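Local structure of spike protein S1 (5GYQ) at residues L56-M69 against V153-P167. The protein probably attaches the virion to the host cell membrane by binding a receptor, this chain being the putative receptor-binding domain of the spike's S1 subunit. Numbering follows the deposited sequence.
Sequences LASMCYGSVTLDVM and VITLKPAAGSKLVCP
Two neighbouring antiparallel strands of the five-stranded core sheet, 63-69 and 153-157, meet here, and a disulfide ties the chain end beside them. The segment axes run at 164° to each other. In the hydrogen-bonded pair Thr-65/Thr-155, Thr-65 N to Thr-155 O and Thr-155 N to Thr-65 O are both 2.9 Å, and each donor lies in the carbonyl plane of its acceptor; Asp-67 and Val-153 form a second hydrogen-bonded pair, in which Val-153 N lies in the plane of the Asp-67 carbonyl and Asp-67 N is tilted from that of Val-153. On one face, Val-64 and Leu-66 lie side by side with Ile-154, Val-64 CG1 reaching Ile-154 CG2 at 3.8 Å. Phe-32 and Leu-27 add to this apolar layer. Leu-156 sends CD2 over the Tyr-61 ring, 3.8 Å from the centroid and 2° off the normal, a CH-pi contact over the face. Tyr-61 OH bonds to Leu-56 O, in the plane of the ring, at a suspiciously short 2.5 Å. The other face of the sheet is wetter. There one water joins Ser-63 OG and Thr-65 OG1 to Thr-155 O, while Asp-67 is engaged by Arg-24 in a salt bridge and by Tyr-92 OH in a hydrogen bond.

Past the sheet, the chain turns back at residues 158-164, and Tyr-61 and Val-165 exchange two backbone bonds as a single antiparallel bridge. Cys-60 SG joins Cys-166 SG at 2.0 Å, with a torsion of 114° about the S-S bond. Pro-167 CD lies 3.3 Å from Met-59 O, continuing the contact beyond the disulfide. Antiparallel strand pairing with a disulfide anchoring the C-terminal segment is characteristic of the core subdomain of betacoronavirus S1 receptor-binding domains.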
loop_
_atom_site.group_PDB
_atom_site.type_symbol
_atom_site.label_atom_id
_atom_site.label_comp_id
_atom_site.label_asym_id
_atom_site.label_seq_id
_atom_site.Cartn_x
_atom_site.Cartn_y
_atom_site.Cartn_z
ATOM N N LEU A 56 -12.874 1.635 -10.413
ATOM C CA LEU A 56 -11.538 1.070 -10.195
ATOM C C LEU A 56 -11.352 -0.342 -10.752
ATOM O O LEU A 56 -10.510 -0.571 -11.621
ATOM C CB LEU A 56 -11.231 1.058 -8.693
ATOM C CG LEU A 56 -9.811 1.262 -8.152
ATOM C CD1 LEU A 56 -9.750 0.789 -6.703
ATOM C CD2 LEU A 56 -8.735 0.576 -8.985
ATOM N N ALA A 57 -12.139 -1.283 -10.244
ATOM C CA ALA A 57 -11.929 -2.697 -10.536
ATOM C C ALA A 57 -12.680 -3.177 -11.773
ATOM O O ALA A 57 -12.804 -4.381 -11.991
ATOM C CB ALA A 57 -12.332 -3.535 -9.331
ATOM N N SER A 58 -13.171 -2.244 -12.584
ATOM C CA SER A 58 -14.011 -2.601 -13.723
ATOM C C SER A 58 -13.296 -2.470 -15.065
ATOM O O SER A 58 -13.799 -2.938 -16.085
ATOM C CB SER A 58 -15.274 -1.738 -13.740
ATOM O OG SER A 58 -14.971 -0.397 -14.080
ATOM N N MET A 59 -12.131 -1.835 -15.074
ATOM C CA MET A 59 -11.430 -1.596 -16.332
ATOM C C MET A 59 -9.990 -2.092 -16.307
ATOM O O MET A 59 -9.500 -2.561 -15.281
ATOM C CB MET A 59 -11.467 -0.105 -16.683
ATOM C CG MET A 59 -11.032 0.816 -15.557
ATOM S SD MET A 59 -11.420 2.545 -15.895
ATOM C CE MET A 59 -10.447 2.837 -17.369
ATOM N N CYS A 60 -9.322 -1.990 -17.453
ATOM C CA CYS A 60 -7.950 -2.462 -17.595
ATOM C C CYS A 60 -6.950 -1.324 -17.425
ATOM O O CYS A 60 -7.307 -0.152 -17.529
ATOM C CB CYS A 60 -7.752 -3.133 -18.956
ATOM S SG CYS A 60 -8.741 -4.628 -19.207
ATOM N N TYR A 61 -5.696 -1.678 -17.169
ATOM C CA TYR A 61 -4.655 -0.682 -16.948
ATOM C C TYR A 61 -3.344 -1.071 -17.619
ATOM O O TYR A 61 -3.136 -2.232 -17.968
ATOM C CB TYR A 61 -4.434 -0.477 -15.447
ATOM C CG TYR A 61 -5.678 -0.042 -14.717
ATOM C CD1 TYR A 61 -6.050 1.295 -14.677
ATOM C CD2 TYR A 61 -6.488 -0.970 -14.075
ATOM C CE1 TYR A 61 -7.188 1.697 -14.016
ATOM C CE2 TYR A 61 -7.632 -0.576 -13.410
ATOM C CZ TYR A 61 -7.976 0.758 -13.382
ATOM O OH TYR A 61 -9.114 1.159 -12.722
ATOM N N GLY A 62 -2.466 -0.088 -17.800
ATOM C CA GLY A 62 -1.147 -0.335 -18.355
ATOM C C GLY A 62 -0.307 -1.161 -17.402
ATOM O O GLY A 62 0.476 -2.012 -17.822
ATOM N N SER A 63 -0.480 -0.899 -16.111
ATOM C CA SER A 63 0.181 -1.652 -15.051
ATOM C C SER A 63 -0.451 -1.312 -13.709
ATOM O O SER A 63 -1.038 -0.235 -13.544
ATOM C CB SER A 63 1.681 -1.354 -15.012
ATOM O OG SER A 63 1.929 -0.100 -14.401
ATOM N N VAL A 64 -0.330 -2.228 -12.753
ATOM C CA VAL A 64 -0.865 -1.988 -11.414
ATOM C C VAL A 64 0.184 -2.311 -10.357
ATOM O O VAL A 64 0.800 -3.362 -10.398
ATOM C CB VAL A 64 -2.136 -2.825 -11.146
ATOM C CG1 VAL A 64 -2.605 -2.647 -9.708
ATOM C CG2 VAL A 64 -3.241 -2.442 -12.119
ATOM N N THR A 65 0.392 -1.403 -9.412
ATOM C CA THR A 65 1.343 -1.647 -8.334
ATOM C C THR A 65 0.627 -1.679 -6.991
ATOM O O THR A 65 -0.191 -0.813 -6.700
ATOM C CB THR A 65 2.447 -0.578 -8.306
ATOM O OG1 THR A 65 3.093 -0.528 -9.583
ATOM C CG2 THR A 65 3.476 -0.902 -7.236
ATOM N N LEU A 66 0.931 -2.688 -6.181
ATOM C CA LEU A 66 0.332 -2.813 -4.856
ATOM C C LEU A 66 1.376 -2.658 -3.759
ATOM O O LEU A 66 2.267 -3.492 -3.622
ATOM C CB LEU A 66 -0.367 -4.164 -4.704
ATOM C CG LEU A 66 -1.358 -4.547 -5.802
ATOM C CD1 LEU A 66 -1.872 -5.965 -5.589
ATOM C CD2 LEU A 66 -2.511 -3.556 -5.856
ATOM N N ASP A 67 1.264 -1.590 -2.979
ATOM C CA ASP A 67 2.150 -1.405 -1.836
ATOM C C ASP A 67 1.400 -1.710 -0.553
ATOM O O ASP A 67 0.359 -1.129 -0.286
ATOM C CB ASP A 67 2.709 0.015 -1.806
ATOM C CG ASP A 67 3.477 0.356 -3.064
ATOM O OD1 ASP A 67 4.031 -0.570 -3.688
ATOM O OD2 ASP A 67 3.529 1.548 -3.427
ATOM N N VAL A 68 1.928 -2.623 0.246
ATOM C CA VAL A 68 1.207 -3.081 1.424
ATOM C C VAL A 68 2.004 -2.845 2.701
ATOM O O VAL A 68 3.218 -3.113 2.760
ATOM C CB VAL A 68 0.852 -4.572 1.304
ATOM C CG1 VAL A 68 0.098 -5.045 2.534
ATOM C CG2 VAL A 68 0.018 -4.812 0.051
ATOM N N MET A 69 1.312 -2.325 3.711
ATOM C CA MET A 69 1.921 -2.083 5.016
ATOM C C MET A 69 0.840 -1.885 6.065
ATOM O O MET A 69 -0.343 -1.961 5.757
ATOM C CB MET A 69 2.831 -0.855 4.966
ATOM C CG MET A 69 2.074 0.459 4.811
ATOM S SD MET A 69 2.898 1.612 3.691
ATOM C CE MET A 69 2.466 0.900 2.105
ATOM N N VAL A 153 -1.813 0.485 -1.093
ATOM C CA VAL A 153 -1.719 1.599 -2.020
ATOM C C VAL A 153 -1.690 1.045 -3.431
ATOM O O VAL A 153 -0.739 0.364 -3.824
ATOM C CB VAL A 153 -0.466 2.453 -1.774
ATOM C CG1 VAL A 153 -0.423 3.624 -2.748
ATOM C CG2 VAL A 153 -0.436 2.947 -0.336
ATOM N N ILE A 154 -2.748 1.321 -4.180
ATOM C CA ILE A 154 -2.865 0.825 -5.539
ATOM C C ILE A 154 -2.489 1.925 -6.521
ATOM O O ILE A 154 -3.214 2.899 -6.669
ATOM C CB ILE A 154 -4.292 0.318 -5.825
ATOM C CG1 ILE A 154 -4.728 -0.661 -4.733
ATOM C CG2 ILE A 154 -4.361 -0.340 -7.193
ATOM C CD1 ILE A 154 -6.160 -1.133 -4.858
ATOM N N THR A 155 -1.338 1.774 -7.170
ATOM C CA THR A 155 -0.888 2.711 -8.193
ATOM C C THR A 155 -1.282 2.213 -9.573
ATOM O O THR A 155 -0.992 1.077 -9.935
ATOM C CB THR A 155 0.637 2.914 -8.159
ATOM O OG1 THR A 155 1.041 3.330 -6.849
ATOM C CG2 THR A 155 1.058 3.964 -9.177
ATOM N N LEU A 156 -1.939 3.068 -10.343
ATOM C CA LEU A 156 -2.431 2.684 -11.656
ATOM C C LEU A 156 -1.660 3.371 -12.768
ATOM O O LEU A 156 -1.240 4.518 -12.626
ATOM C CB LEU A 156 -3.916 3.020 -11.777
ATOM C CG LEU A 156 -4.812 2.428 -10.691
ATOM C CD1 LEU A 156 -6.197 3.040 -10.765
ATOM C CD2 LEU A 156 -4.878 0.915 -10.829
ATOM N N LYS A 157 -1.468 2.663 -13.875
ATOM C CA LYS A 157 -0.968 3.298 -15.089
ATOM C C LYS A 157 -1.993 3.121 -16.203
ATOM O O LYS A 157 -2.557 2.038 -16.365
ATOM C CB LYS A 157 0.392 2.725 -15.496
ATOM C CG LYS A 157 1.569 3.600 -15.076
ATOM C CD LYS A 157 2.876 2.818 -15.025
ATOM C CE LYS A 157 3.273 2.271 -16.390
ATOM N NZ LYS A 157 3.953 3.293 -17.236
ATOM N N PRO A 158 -2.252 4.194 -16.963
ATOM C CA PRO A 158 -3.270 4.157 -18.017
ATOM C C PRO A 158 -2.947 3.138 -19.103
ATOM O O PRO A 158 -1.776 2.901 -19.406
ATOM C CB PRO A 158 -3.249 5.583 -18.579
ATOM C CG PRO A 158 -1.910 6.118 -18.217
ATOM C CD PRO A 158 -1.576 5.501 -16.895
ATOM N N ALA A 159 -3.987 2.535 -19.669
ATOM C CA ALA A 159 -3.820 1.574 -20.749
ATOM C C ALA A 159 -3.197 2.254 -21.961
ATOM O O ALA A 159 -3.575 3.368 -22.321
ATOM C CB ALA A 159 -5.154 0.946 -21.112
ATOM N N ALA A 160 -2.232 1.584 -22.580
ATOM C CA ALA A 160 -1.543 2.141 -23.734
ATOM C C ALA A 160 -1.069 1.037 -24.671
ATOM O O ALA A 160 0.123 0.740 -24.746
ATOM C CB ALA A 160 -0.371 2.998 -23.287
ATOM N N GLY A 161 -2.013 0.431 -25.383
ATOM C CA GLY A 161 -1.702 -0.640 -26.309
ATOM C C GLY A 161 -2.041 -2.001 -25.739
ATOM O O GLY A 161 -2.950 -2.135 -24.920
ATOM N N SER A 162 -1.308 -3.018 -26.176
ATOM C CA SER A 162 -1.516 -4.374 -25.686
ATOM C C SER A 162 -0.774 -4.595 -24.373
ATOM O O SER A 162 -0.171 -3.667 -23.831
ATOM C CB SER A 162 -1.068 -5.394 -26.734
ATOM O OG SER A 162 -0.137 -4.819 -27.635
ATOM N N LYS A 163 -0.829 -5.829 -23.874
ATOM C CA LYS A 163 -0.213 -6.196 -22.601
ATOM C C LYS A 163 -0.729 -5.308 -21.474
ATOM O O LYS A 163 -0.068 -4.354 -21.059
ATOM C CB LYS A 163 1.310 -6.116 -22.697
ATOM C CG LYS A 163 1.889 -6.954 -23.824
ATOM C CD LYS A 163 3.303 -6.519 -24.162
ATOM C CE LYS A 163 3.774 -7.144 -25.465
ATOM N NZ LYS A 163 5.088 -6.595 -25.894
ATOM N N LEU A 164 -1.922 -5.631 -20.990
ATOM C CA LEU A 164 -2.569 -4.850 -19.948
ATOM C C LEU A 164 -2.840 -5.703 -18.717
ATOM O O LEU A 164 -2.696 -6.927 -18.751
ATOM C CB LEU A 164 -3.880 -4.255 -20.465
ATOM C CG LEU A 164 -3.808 -3.441 -21.757
ATOM C CD1 LEU A 164 -5.198 -2.986 -22.178
ATOM C CD2 LEU A 164 -2.871 -2.253 -21.598
ATOM N N VAL A 165 -3.225 -5.045 -17.628
ATOM C CA VAL A 165 -3.713 -5.742 -16.449
ATOM C C VAL A 165 -5.235 -5.655 -16.424
ATOM O O VAL A 165 -5.796 -4.576 -16.226
ATOM C CB VAL A 165 -3.137 -5.157 -15.150
ATOM C CG1 VAL A 165 -3.642 -5.949 -13.950
ATOM C CG2 VAL A 165 -1.620 -5.153 -15.197
ATOM N N CYS A 166 -5.903 -6.784 -16.634
ATOM C CA CYS A 166 -7.365 -6.784 -16.707
ATOM C C CYS A 166 -8.008 -7.547 -15.549
ATOM O O CYS A 166 -7.502 -8.581 -15.127
ATOM C CB CYS A 166 -7.825 -7.370 -18.044
ATOM S SG CYS A 166 -7.565 -6.273 -19.466
ATOM N N PRO A 167 -9.136 -7.036 -15.035
ATOM C CA PRO A 167 -9.820 -7.655 -13.894
ATOM C C PRO A 167 -10.552 -8.945 -14.262
ATOM O O PRO A 167 -10.835 -9.173 -15.437
ATOM C CB PRO A 167 -10.813 -6.578 -13.461
ATOM C CG PRO A 167 -11.113 -5.838 -14.718
ATOM C CD PRO A 167 -9.827 -5.820 -15.496
HETATM O O HOH W 1 0.466 -4.662 -18.579
HETATM O O HOH W 2 1.286 -1.360 -20.731
HETATM O O HOH W 3 1.303 0.884 -11.892
HETATM O O HOH W 4 1.510 1.308 -5.373
#